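PDB 3UW2: Phosphoglucomutase/phosphomannomutase family protein from Burkholderia thailandensis, which probably catalyses intramolecular phosphoryl transfer in sugar phosphates, as a metal-dependent member of the phosphohexose mutase family. Local coordinates for residues A[71-76]-A[229-234]; A[34-39]-A[134-139]; A[121-126]-A[142-147]; A[427-432]-A[441-446]; A[176-181]-A[207-212]. All coordinates share one frame; numbering follows the deposited sequence.

From the N terminus, strand 33-36 opens contact 2, which closes when the chain returns as strand 136-143. Before that happens, residues 71-76 have opened contact 1 and residues 121-126 contact 3, so contact 2 crosses both. Contact 3 closes at 142-147, adding the pairing of strand 124-127 with strand 136-143 to the domain I sheet. Contact 5 then packs helix 178-186 on helix 206-216. Contact 1 closes only at 229-234, so contacts 3 and 5 are nested within its loop, and it ties domain I to domain II near the zinc ion. Contact 4 follows in series, a local hairpin of the C-terminal domain, with its centre about 35 Å from that of contact 1.

Contact 1: A[71-76]-A[229-234]; sequences GRLSGP and DGNFPN. With EDO (1,2-ethanediol), chain C.
Arg72 turns CG away from its carbonyl carbon (chi1 -77°) and runs extended from CG to NE, while Phe232 makes the same first turn (chi1 -51°); between them these torsions bring the guanidinium to the phenyl ring. The planes stand 73° apart: the rim atoms CE2 and CZ of Phe232 lie over one guanidinium face, and the ring receives Arg72 at its edge. Arg72 NH2 is 3.5 Å from Phe232 CE2. The guanidinium is fixed elsewhere, by a salt bridge from NE to Asp70 and by hydrogen bonds to the carbonyls of Ser130, Asn132 and Pro133. In this phosphohexose mutase the contact joins a domain I loop, just ahead of helix 75-88, to a domain II loop, with the Arg72 side chain about 8 Å from the bound zinc ion. The backbones come closest at Gly230, whose CA lies 3.5 Å from Gly71 O. A water bridges the loops, accepting from Leu73 N at 2.7 Å and donating to Gly230 O at 2.8 Å. Toward the surface, Leu73 CD1 meets Asn231 OD1 at 3.4 Å. An Asx turn shapes the second loop, Asp229 OD1 accepting from Asn231 N at 3.0 Å.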
# COMPACT_ATOMS: atom_id res chain seq x y z
N GLY A 71 13.26 5.18 7.86
CA GLY A 71 14.24 5.29 8.95
C GLY A 71 15.24 4.13 9.10
O GLY A 71 15.67 3.80 10.26
N ARG A 72 15.60 3.53 7.96
CA ARG A 72 16.49 2.42 7.95
C ARG A 72 17.95 2.88 8.07
O ARG A 72 18.29 4.01 7.69
CB ARG A 72 16.26 1.57 6.69
CG ARG A 72 15.01 0.69 6.82
CD ARG A 72 14.49 0.12 5.47
NE ARG A 72 13.22 -0.60 5.76
CZ ARG A 72 13.10 -1.87 6.10
NH1 ARG A 72 14.15 -2.71 6.14
NH2 ARG A 72 11.88 -2.30 6.44
N LEU A 73 18.81 2.00 8.61
CA LEU A 73 20.24 2.37 8.86
C LEU A 73 20.99 2.73 7.60
O LEU A 73 21.83 3.66 7.63
CB LEU A 73 21.01 1.25 9.60
CG LEU A 73 20.24 0.58 10.79
CD1 LEU A 73 20.74 -0.84 11.15
CD2 LEU A 73 20.13 1.51 11.96
N SER A 74 20.71 1.97 6.53
CA SER A 74 21.28 2.26 5.18
C SER A 74 20.66 3.45 4.45
O SER A 74 21.19 3.90 3.41
CB SER A 74 21.12 1.03 4.28
OG SER A 74 19.72 0.68 4.05
N GLY A 75 19.53 3.96 4.97
CA GLY A 75 18.83 5.11 4.36
C GLY A 75 19.67 6.33 4.02
O GLY A 75 19.68 6.81 2.87
N PRO A 76 20.39 6.86 5.00
CA PRO A 76 21.08 8.17 4.67
C PRO A 76 22.12 7.94 3.54
O PRO A 76 22.27 8.75 2.64
CB PRO A 76 21.82 8.50 5.98
CG PRO A 76 20.97 7.87 7.06
CD PRO A 76 20.42 6.55 6.46
N ASP A 229 13.83 3.40 15.03
CA ASP A 229 14.95 2.56 15.31
C ASP A 229 15.04 1.53 14.19
O ASP A 229 14.30 0.57 14.23
CB ASP A 229 14.82 1.90 16.71
CG ASP A 229 16.07 1.12 17.07
OD1 ASP A 229 16.81 0.75 16.15
OD2 ASP A 229 16.35 0.87 18.26
N GLY A 230 15.96 1.72 13.25
CA GLY A 230 16.02 0.86 12.08
C GLY A 230 16.53 -0.55 12.36
O GLY A 230 16.55 -1.36 11.46
N ASN A 231 16.92 -0.85 13.61
CA ASN A 231 17.18 -2.25 14.02
C ASN A 231 15.86 -3.01 14.29
O ASN A 231 15.88 -4.22 14.55
CB ASN A 231 18.00 -2.33 15.34
CG ASN A 231 19.35 -1.62 15.26
OD1 ASN A 231 20.12 -1.80 14.31
ND2 ASN A 231 19.67 -0.83 16.32
N PHE A 232 14.73 -2.30 14.30
CA PHE A 232 13.43 -2.95 14.66
C PHE A 232 13.53 -3.94 15.81
O PHE A 232 13.28 -5.15 15.60
CB PHE A 232 12.73 -3.64 13.46
CG PHE A 232 12.60 -2.79 12.23
CD1 PHE A 232 12.19 -1.46 12.28
CD2 PHE A 232 12.79 -3.39 10.97
CE1 PHE A 232 12.06 -0.71 11.13
CE2 PHE A 232 12.67 -2.63 9.79
CZ PHE A 232 12.34 -1.27 9.88
N PRO A 233 13.87 -3.46 17.03
CA PRO A 233 14.23 -4.36 18.10
C PRO A 233 12.97 -4.89 18.83
O PRO A 233 13.08 -5.74 19.70
CB PRO A 233 15.07 -3.47 19.03
CG PRO A 233 14.44 -2.07 18.85
CD PRO A 233 14.23 -2.06 17.33
N ASN A 234 11.79 -4.40 18.46
CA ASN A 234 10.53 -4.83 19.13
C ASN A 234 9.68 -5.78 18.35
O ASN A 234 9.54 -6.90 18.76
CB ASN A 234 9.70 -3.64 19.61
CG ASN A 234 10.43 -2.86 20.62
OD1 ASN A 234 10.64 -3.36 21.73
ND2 ASN A 234 10.90 -1.66 20.24
C1 EDO C . 18.45 7.20 10.42
O1 EDO C . 17.07 7.62 10.49
C2 EDO C . 18.65 5.70 10.60
O2 EDO C . 17.58 5.25 11.43
O HOH W 1 17.58 -0.41 9.04

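Contact 2: A[34-39]-A[134-139]; sequences RGVIGK and PDYNGF
Asp135 O is approached by two neighbouring residues: Ile37 N donates to it at 2.9 Å, nearly in line with the carbonyl. Val36 CA makes a longer CA-H...O contact with Asp135 O at 3.5 Å. The Ile37 bond continues, just past strand 33-36, its antiparallel pairing with strand 136-143 in the mixed sheet of domain I. Gly35 and Asn137 form the hydrogen-bonded pair, with Gly35 N to Asn137 O at 3.0 Å and Asn137 N to Gly35 O at 3.1 Å. At the flanking non-hydrogen-bonded pair of Arg34 with Gly138, the CA atoms are only 4.0 Å apart. Val36 and Tyr136 share one face of the sheet. Val36 CG2, set beside its own backbone N by a chi1 of 176°, rests over the tyrosine ring 3.8 Å from its centroid, a CH-pi contact 19° off the normal. The Arg34 side chain, on the same face, forms a salt bridge with Asp32 and comes within about 5 Å of a bound phosphate ion, probably from the crystallisation liquor. Asn137 points to the other face, where ND2 bonds to Ser74 OG, and its OD1 turns back to accept from Gly138 N at 2.8 Å.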
# COMPACT_ATOMS: atom_id res chain seq x y z
N ARG A 34 14.00 -3.62 -4.91
CA ARG A 34 14.23 -4.08 -3.54
C ARG A 34 15.47 -4.97 -3.53
O ARG A 34 15.61 -5.81 -4.42
CB ARG A 34 13.04 -4.94 -3.06
CG ARG A 34 11.79 -4.13 -2.88
CD ARG A 34 10.77 -4.85 -2.00
NE ARG A 34 10.25 -6.00 -2.72
CZ ARG A 34 9.08 -6.02 -3.33
NH1 ARG A 34 8.30 -4.94 -3.28
NH2 ARG A 34 8.67 -7.10 -3.98
N GLY A 35 16.32 -4.85 -2.49
CA GLY A 35 17.56 -5.56 -2.40
C GLY A 35 18.04 -5.60 -0.95
O GLY A 35 17.39 -5.04 -0.04
N VAL A 36 19.14 -6.29 -0.72
CA VAL A 36 19.64 -6.51 0.66
C VAL A 36 21.05 -5.87 0.71
O VAL A 36 21.94 -6.21 -0.08
CB VAL A 36 19.73 -8.00 1.02
CG1 VAL A 36 20.36 -8.18 2.42
CG2 VAL A 36 18.37 -8.71 0.93
N ILE A 37 21.22 -4.92 1.63
CA ILE A 37 22.48 -4.23 1.85
C ILE A 37 23.63 -5.21 1.94
O ILE A 37 23.51 -6.25 2.59
CB ILE A 37 22.43 -3.46 3.18
CG1 ILE A 37 21.29 -2.44 3.17
CG2 ILE A 37 23.78 -2.83 3.48
CD1 ILE A 37 21.32 -1.39 2.08
N GLY A 38 24.74 -4.89 1.27
CA GLY A 38 25.93 -5.71 1.38
C GLY A 38 25.83 -6.95 0.50
O GLY A 38 26.78 -7.70 0.40
N LYS A 39 24.68 -7.16 -0.14
CA LYS A 39 24.55 -8.30 -1.05
C LYS A 39 24.07 -7.92 -2.44
O LYS A 39 24.70 -8.27 -3.41
CB LYS A 39 23.59 -9.35 -0.52
CG LYS A 39 23.94 -9.83 0.87
CD LYS A 39 23.39 -11.24 0.97
CE LYS A 39 22.03 -11.28 1.67
NZ LYS A 39 22.25 -11.84 3.04
N PRO A 134 15.59 -5.40 8.83
CA PRO A 134 16.47 -4.23 8.88
C PRO A 134 17.46 -4.03 7.72
O PRO A 134 17.81 -2.84 7.38
CB PRO A 134 17.29 -4.44 10.17
CG PRO A 134 16.42 -5.32 11.05
CD PRO A 134 15.40 -5.99 10.17
N ASP A 135 17.94 -5.14 7.16
CA ASP A 135 18.99 -5.14 6.14
C ASP A 135 18.43 -4.99 4.71
O ASP A 135 19.20 -4.97 3.74
CB ASP A 135 19.91 -6.40 6.26
CG ASP A 135 19.13 -7.72 6.38
OD1 ASP A 135 17.91 -7.72 6.68
OD2 ASP A 135 19.77 -8.80 6.22
N TYR A 136 17.10 -4.91 4.59
CA TYR A 136 16.45 -4.69 3.30
C TYR A 136 16.24 -3.24 3.09
O TYR A 136 16.00 -2.46 4.03
CB TYR A 136 15.07 -5.31 3.24
CG TYR A 136 15.13 -6.82 3.16
CD1 TYR A 136 15.58 -7.55 4.22
CD2 TYR A 136 14.78 -7.48 1.98
CE1 TYR A 136 15.64 -8.94 4.15
CE2 TYR A 136 14.84 -8.86 1.89
CZ TYR A 136 15.27 -9.58 2.98
OH TYR A 136 15.37 -10.96 2.90
N ASN A 137 16.29 -2.89 1.83
CA ASN A 137 15.94 -1.55 1.43
C ASN A 137 15.51 -1.53 -0.06
O ASN A 137 15.44 -2.57 -0.72
CB ASN A 137 17.07 -0.57 1.78
CG ASN A 137 16.52 0.83 2.15
OD1 ASN A 137 15.47 1.24 1.67
ND2 ASN A 137 17.21 1.53 2.99
N GLY A 138 15.22 -0.36 -0.61
CA GLY A 138 14.58 -0.40 -1.93
C GLY A 138 14.18 0.95 -2.37
O GLY A 138 14.54 1.97 -1.69
N PHE A 139 13.46 1.01 -3.50
CA PHE A 139 13.08 2.33 -4.04
C PHE A 139 11.66 2.25 -4.60
O PHE A 139 11.34 1.33 -5.38
CB PHE A 139 14.05 2.73 -5.16
CG PHE A 139 15.53 2.67 -4.74
CD1 PHE A 139 16.19 3.80 -4.33
CD2 PHE A 139 16.25 1.43 -4.79
CE1 PHE A 139 17.53 3.75 -3.94
CE2 PHE A 139 17.58 1.37 -4.41
CZ PHE A 139 18.24 2.55 -3.97

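Contact 3: A[121-126]-A[142-147]; sequences VDSCIV and VLRGAA
The hairpin of strands 124-127 and 136-143, part of the mixed sheet of domain I, is held at one end by this contact, where its second strand runs on into a type I' turn from Leu143 to Ala146. Cys124 and Val142 make the antiparallel hydrogen-bonded pair. Val142 N gives a short, almost straight bond to Cys124 O (2.7 Å, 178°), and Cys124 N returns one to Val142 O at 2.8 Å, arriving in the carbonyl plane on a lone pair. On the face these two residues share, Cys124 SG lies 3.7 Å from Val142 CB, and Tyr105 of helix 101-107 packs against both side chains. Beyond this pair the strand pairing gives way to bonds that hold the turn. With its OG beside the backbone N (chi1 -58°), Ser123 accepts from Arg144 N at 2.8 Å. Asp122 O takes Gly145 N at 3.0 Å, in a more bent bond. Gly145, at a positive phi, has the backbone that the second corner of the turn demands. Two bonds between Leu143 and Ala146 close the turn itself. The side chains of Asp122 and Arg144 lie alongside each other, pointing the same way, without their charged atoms touching. Arg144 NH1 bonds to Gln60, while a water links the pair, donating to Asp122 OD2 at 2.9 Å and accepting from Arg144 NH2 at 3.1 Å.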
# COMPACT_ATOMS: atom_id res chain seq x y z
N VAL A 121 7.23 19.74 -8.61
CA VAL A 121 8.13 18.65 -9.02
C VAL A 121 7.36 17.34 -9.00
O VAL A 121 7.04 16.85 -7.93
CB VAL A 121 9.37 18.54 -8.07
CG1 VAL A 121 10.31 17.39 -8.48
CG2 VAL A 121 10.20 19.83 -8.00
N ASP A 122 7.09 16.74 -10.14
CA ASP A 122 6.11 15.68 -10.15
C ASP A 122 6.70 14.29 -10.28
O ASP A 122 5.95 13.31 -10.51
CB ASP A 122 5.00 15.95 -11.19
CG ASP A 122 5.50 15.89 -12.63
OD1 ASP A 122 6.70 15.87 -12.86
OD2 ASP A 122 4.64 15.87 -13.53
N SER A 123 8.01 14.14 -10.06
CA SER A 123 8.55 12.75 -9.94
C SER A 123 9.17 12.58 -8.54
O SER A 123 9.61 13.56 -7.97
CB SER A 123 9.61 12.52 -11.02
OG SER A 123 9.02 12.73 -12.30
N CYS A 124 9.20 11.37 -7.97
CA CYS A 124 9.89 11.20 -6.67
C CYS A 124 10.39 9.82 -6.55
O CYS A 124 9.83 8.91 -7.20
CB CYS A 124 9.00 11.46 -5.46
SG CYS A 124 7.55 10.37 -5.34
N ILE A 125 11.38 9.65 -5.70
CA ILE A 125 11.82 8.30 -5.39
C ILE A 125 11.93 8.25 -3.86
O ILE A 125 12.53 9.12 -3.26
CB ILE A 125 13.20 8.01 -6.00
CG1 ILE A 125 13.13 8.11 -7.52
CG2 ILE A 125 13.66 6.61 -5.58
CD1 ILE A 125 14.52 8.12 -8.16
N VAL A 126 11.33 7.25 -3.24
CA VAL A 126 11.43 7.11 -1.82
C VAL A 126 12.34 5.92 -1.58
O VAL A 126 12.12 4.82 -2.13
CB VAL A 126 10.03 6.96 -1.13
CG1 VAL A 126 10.23 6.91 0.41
CG2 VAL A 126 9.11 8.18 -1.48
N VAL A 142 7.99 7.37 -8.52
CA VAL A 142 6.89 8.03 -9.25
C VAL A 142 7.48 8.87 -10.35
O VAL A 142 8.24 9.81 -10.09
CB VAL A 142 5.96 8.81 -8.30
CG1 VAL A 142 4.93 9.61 -9.15
CG2 VAL A 142 5.24 7.82 -7.37
N LEU A 143 7.13 8.56 -11.59
CA LEU A 143 7.71 9.29 -12.74
C LEU A 143 6.62 10.15 -13.43
O LEU A 143 5.70 9.63 -14.04
CB LEU A 143 8.40 8.35 -13.71
CG LEU A 143 8.67 8.92 -15.13
CD1 LEU A 143 9.69 10.05 -15.12
CD2 LEU A 143 8.99 7.86 -16.19
N ARG A 144 6.70 11.46 -13.27
CA ARG A 144 5.67 12.39 -13.81
C ARG A 144 4.23 11.97 -13.39
O ARG A 144 3.32 11.97 -14.20
CB ARG A 144 5.81 12.66 -15.36
CG ARG A 144 7.22 13.20 -15.72
CD ARG A 144 7.45 13.56 -17.19
NE ARG A 144 6.36 14.38 -17.66
CZ ARG A 144 5.43 14.03 -18.55
NH1 ARG A 144 5.46 12.86 -19.19
NH2 ARG A 144 4.44 14.86 -18.74
N GLY A 145 4.03 11.72 -12.09
CA GLY A 145 2.72 11.36 -11.58
C GLY A 145 2.36 9.90 -11.69
O GLY A 145 1.36 9.50 -11.09
N ALA A 146 3.12 9.13 -12.46
CA ALA A 146 2.80 7.69 -12.64
C ALA A 146 3.68 6.77 -11.76
O ALA A 146 4.92 6.88 -11.76
CB ALA A 146 2.91 7.28 -14.11
N ALA A 147 3.04 5.81 -11.09
CA ALA A 147 3.75 4.84 -10.31
C ALA A 147 4.16 3.73 -11.29
O ALA A 147 3.36 2.85 -11.63
CB ALA A 147 2.87 4.30 -9.16
O HOH W 2 3.76 16.46 -16.20

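Contact 4: A[427-432]-A[441-446]; sequences TIDGLR and LARSSN
Arg443 starts at Gly430: its CB packs on Gly430 CA at 3.8 Å. A chi1 of 73° sets CG between the backbone N and the carbonyl carbon, and from there the chain reaches CD, which passes Asp429 OD1 at 3.8 Å. A bend at chi3 then points NE at that oxygen. NE donates to OD1 at 2.9 Å in a virtually straight hydrogen bond, the core of a salt bridge. The carboxylate oxygen lies in the guanidinium plane, at its edge; NE reaches OD1 from above the carboxylate plane, and the two flat groups stand 79° apart. NH2 stays farther off, 3.6 Å from Asp429 OD2, so a single nitrogen carries the bridge. OD2 has a partner of its own in the backbone N of Thr328, which holds the carboxylate from a second direction. The salt bridge sits at the mouth of the antiparallel hairpin of strands 431-435 and 438-444, inside the five-stranded sheet of the C-terminal domain. Leu431 and Ala442 form a hydrogen-bonded pair there: Leu431 N donates to Ala442 O at 2.7 Å, and Ala442 N to Leu431 O at 3.0 Å. Gly430, with a phi of 66°, turns the chain into the strand where Ala442 O and Arg443 CB leave no room for a side chain. On the face bearing Arg432, Leu441 CD1 lies 4.0 Å from Arg432 CB and also borders the carbonyl oxygens of Asp429 and Leu431. The Arg432 tip leads elsewhere, forming a salt bridge with Glu434 and hydrogen bonds to the carbonyls of Val306 and Cys308.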
# COMPACT_ATOMS: atom_id res chain seq x y z
N THR A 427 -12.18 -13.52 -14.56
CA THR A 427 -10.79 -13.73 -15.07
C THR A 427 -9.97 -12.43 -15.22
O THR A 427 -9.00 -12.40 -16.00
CB THR A 427 -10.75 -14.49 -16.45
OG1 THR A 427 -11.59 -13.82 -17.40
CG2 THR A 427 -11.21 -15.93 -16.33
N ILE A 428 -10.27 -11.37 -14.49
CA ILE A 428 -9.41 -10.16 -14.69
C ILE A 428 -8.02 -10.37 -14.07
O ILE A 428 -7.11 -9.64 -14.37
CB ILE A 428 -9.87 -8.86 -14.00
CG1 ILE A 428 -10.74 -9.14 -12.81
CG2 ILE A 428 -10.37 -7.80 -14.99
CD1 ILE A 428 -10.88 -7.87 -12.02
N ASP A 429 -7.90 -11.32 -13.14
CA ASP A 429 -6.67 -11.53 -12.38
C ASP A 429 -6.80 -12.93 -11.80
O ASP A 429 -7.50 -13.07 -10.81
CB ASP A 429 -6.62 -10.53 -11.22
CG ASP A 429 -5.25 -10.45 -10.53
OD1 ASP A 429 -4.44 -11.38 -10.68
OD2 ASP A 429 -4.99 -9.42 -9.85
N GLY A 430 -6.17 -13.93 -12.41
CA GLY A 430 -6.36 -15.34 -11.94
C GLY A 430 -7.78 -15.82 -12.17
O GLY A 430 -8.45 -15.40 -13.11
N LEU A 431 -8.26 -16.74 -11.34
CA LEU A 431 -9.61 -17.24 -11.48
C LEU A 431 -10.30 -16.87 -10.18
O LEU A 431 -9.99 -17.48 -9.16
CB LEU A 431 -9.62 -18.79 -11.64
CG LEU A 431 -9.15 -19.35 -12.98
CD1 LEU A 431 -9.45 -20.83 -13.14
CD2 LEU A 431 -9.76 -18.58 -14.14
N ARG A 432 -11.20 -15.88 -10.21
CA ARG A 432 -12.06 -15.64 -9.07
C ARG A 432 -13.40 -16.34 -9.34
O ARG A 432 -14.17 -15.93 -10.22
CB ARG A 432 -12.24 -14.12 -8.83
CG ARG A 432 -13.32 -13.93 -7.76
CD ARG A 432 -13.24 -12.56 -7.16
NE ARG A 432 -14.41 -12.23 -6.36
CZ ARG A 432 -14.32 -11.66 -5.18
NH1 ARG A 432 -13.13 -11.35 -4.68
NH2 ARG A 432 -15.43 -11.35 -4.51
N LEU A 441 -10.53 -17.90 -4.96
CA LEU A 441 -9.60 -17.18 -5.81
C LEU A 441 -8.32 -18.01 -5.92
O LEU A 441 -7.76 -18.40 -4.90
CB LEU A 441 -9.27 -15.81 -5.23
CG LEU A 441 -8.12 -15.05 -5.94
CD1 LEU A 441 -8.51 -14.61 -7.36
CD2 LEU A 441 -7.61 -13.85 -5.17
N ALA A 442 -7.90 -18.29 -7.15
CA ALA A 442 -6.56 -18.82 -7.46
C ALA A 442 -5.92 -17.86 -8.45
O ALA A 442 -6.52 -17.55 -9.48
CB ALA A 442 -6.65 -20.19 -8.08
N ARG A 443 -4.72 -17.38 -8.13
CA ARG A 443 -4.04 -16.43 -9.03
C ARG A 443 -2.54 -16.59 -8.99
O ARG A 443 -2.01 -17.37 -8.21
CB ARG A 443 -4.46 -14.98 -8.72
CG ARG A 443 -3.88 -14.39 -7.44
CD ARG A 443 -4.37 -12.96 -7.19
NE ARG A 443 -3.59 -11.97 -7.93
CZ ARG A 443 -2.51 -11.34 -7.46
NH1 ARG A 443 -2.04 -11.57 -6.23
NH2 ARG A 443 -1.91 -10.44 -8.23
N SER A 444 -1.82 -15.88 -9.84
CA SER A 444 -0.36 -15.91 -9.68
C SER A 444 0.09 -14.67 -8.91
O SER A 444 -0.44 -13.56 -9.11
CB SER A 444 0.36 -16.03 -11.03
OG SER A 444 0.12 -17.32 -11.60
N SER A 445 1.06 -14.87 -8.02
CA SER A 445 1.71 -13.73 -7.40
C SER A 445 2.51 -12.97 -8.46
O SER A 445 2.68 -13.44 -9.59
CB SER A 445 2.64 -14.16 -6.29
OG SER A 445 3.82 -13.36 -6.32
N ASN A 446 2.99 -11.79 -8.09
CA ASN A 446 3.85 -11.02 -8.97
C ASN A 446 5.25 -10.80 -8.43
O ASN A 446 5.96 -9.96 -8.94
CB ASN A 446 3.19 -9.71 -9.35
CG ASN A 446 2.15 -9.89 -10.44
OD1 ASN A 446 2.41 -10.53 -11.44
ND2 ASN A 446 0.95 -9.37 -10.21

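Contact 5: A[176-181]-A[207-212]; sequences DVADQY and GPLATR
Leu209 fills the buried half of this helix-to-helix contact, its two methyls divided between Ala178 and Tyr181, whereas Asp179 and Arg212 meet at the solvent side. CD1 lies 4.2 Å from Ala178 CB, and CD2 approaches Tyr181 CD2 at 4.1 Å, obliquely to the ring. Helix 101-107 closes in on this apolar side: Phe106 meets the tyrosine ring edge-to-face, and Val103 touches both Tyr181 and Leu209. The tyrosine hydroxyl reaches Asp363, so helix 178-186 is tied to domain III as well as to helix 206-216. Toward solvent the packing gives way to charge. Arg212, extended from CG to NE with CG anti to the backbone N (chi1 -180°), grips one carboxylate oxygen end-on: NH2 donates to Asp179 OD1 at 2.8 Å and NH1 to the same atom at 3.1 Å. OD1 lies in the guanidinium plane, while the two flat groups stand 82° apart. Ala178 CB lies 3.8 Å from Arg212 NH1, and Ala178 O lies over one guanidinium face. A water accepts weakly from NH1 and donates to Asp176 OD2; Asp176 OD1 in turn caps the helix at Ala178 N, 3.0 Å away. Two donors on OD1, together with the nearby N-terminal end of helix 178-186, should favour the ionised form of Asp179, although solvent nearby probably weakens the effect.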
# COMPACT_ATOMS: atom_id res chain seq x y z
N ASP A 176 11.86 20.87 3.95
CA ASP A 176 10.99 20.16 4.87
C ASP A 176 9.54 20.45 4.50
O ASP A 176 9.05 21.55 4.63
CB ASP A 176 11.33 20.49 6.35
CG ASP A 176 10.52 19.62 7.38
OD1 ASP A 176 9.67 18.80 7.05
OD2 ASP A 176 10.76 19.79 8.56
N VAL A 177 8.85 19.40 4.09
CA VAL A 177 7.45 19.45 3.61
C VAL A 177 6.42 18.99 4.72
O VAL A 177 5.18 18.99 4.51
CB VAL A 177 7.34 18.55 2.36
CG1 VAL A 177 7.18 17.10 2.76
CG2 VAL A 177 6.14 18.96 1.51
N ALA A 178 6.92 18.69 5.92
CA ALA A 178 6.03 18.19 6.99
C ALA A 178 4.93 19.16 7.42
O ALA A 178 3.78 18.77 7.61
CB ALA A 178 6.86 17.74 8.20
N ASP A 179 5.29 20.42 7.59
CA ASP A 179 4.32 21.41 8.04
C ASP A 179 3.23 21.57 6.98
O ASP A 179 2.06 21.64 7.35
CB ASP A 179 4.96 22.80 8.22
CG ASP A 179 5.86 22.88 9.44
OD1 ASP A 179 5.90 21.94 10.26
OD2 ASP A 179 6.55 23.91 9.55
N GLN A 180 3.60 21.68 5.69
CA GLN A 180 2.56 21.77 4.63
C GLN A 180 1.66 20.53 4.69
O GLN A 180 0.45 20.60 4.54
CB GLN A 180 3.13 21.77 3.22
CG GLN A 180 3.70 23.08 2.78
CD GLN A 180 4.25 22.99 1.38
OE1 GLN A 180 5.45 23.13 1.16
NE2 GLN A 180 3.36 22.79 0.43
N TYR A 181 2.26 19.38 4.86
CA TYR A 181 1.45 18.13 4.90
C TYR A 181 0.43 18.13 6.07
O TYR A 181 -0.79 17.94 5.90
CB TYR A 181 2.40 16.99 5.04
CG TYR A 181 1.73 15.60 5.10
CD1 TYR A 181 1.30 14.94 3.94
CD2 TYR A 181 1.61 14.95 6.31
CE1 TYR A 181 0.72 13.63 4.04
CE2 TYR A 181 1.04 13.70 6.43
CZ TYR A 181 0.60 13.03 5.27
OH TYR A 181 0.05 11.73 5.40
N GLY A 207 6.20 6.74 12.86
CA GLY A 207 5.90 7.18 14.24
C GLY A 207 5.89 8.68 14.55
O GLY A 207 4.87 9.22 15.02
N PRO A 208 7.00 9.38 14.27
CA PRO A 208 7.01 10.81 14.56
C PRO A 208 5.89 11.63 13.89
O PRO A 208 5.17 12.38 14.56
CB PRO A 208 8.41 11.26 14.09
CG PRO A 208 9.25 10.00 14.17
CD PRO A 208 8.28 8.92 13.70
N LEU A 209 5.76 11.56 12.57
CA LEU A 209 4.74 12.35 11.93
C LEU A 209 3.32 11.83 12.18
O LEU A 209 2.38 12.62 12.28
CB LEU A 209 4.99 12.36 10.42
CG LEU A 209 4.33 13.44 9.58
CD1 LEU A 209 4.52 14.87 10.14
CD2 LEU A 209 4.93 13.34 8.19
N ALA A 210 3.10 10.53 12.26
CA ALA A 210 1.71 10.10 12.59
C ALA A 210 1.26 10.60 13.97
O ALA A 210 0.12 11.10 14.11
CB ALA A 210 1.57 8.60 12.52
N THR A 211 2.16 10.58 14.96
CA THR A 211 1.79 11.06 16.30
C THR A 211 1.54 12.55 16.27
O THR A 211 0.56 13.02 16.84
CB THR A 211 2.78 10.63 17.40
OG1 THR A 211 4.12 11.00 17.02
CG2 THR A 211 2.71 9.09 17.54
N ARG A 212 2.42 13.29 15.57
CA ARG A 212 2.23 14.72 15.34
C ARG A 212 0.86 15.01 14.72
O ARG A 212 0.13 15.89 15.20
CB ARG A 212 3.29 15.26 14.39
CG ARG A 212 3.15 16.75 14.11
CD ARG A 212 4.31 17.28 13.24
NE ARG A 212 3.93 18.66 12.94
CZ ARG A 212 4.56 19.50 12.13
NH1 ARG A 212 5.67 19.15 11.53
NH2 ARG A 212 4.07 20.73 11.99
O HOH W 3 8.61 19.82 10.45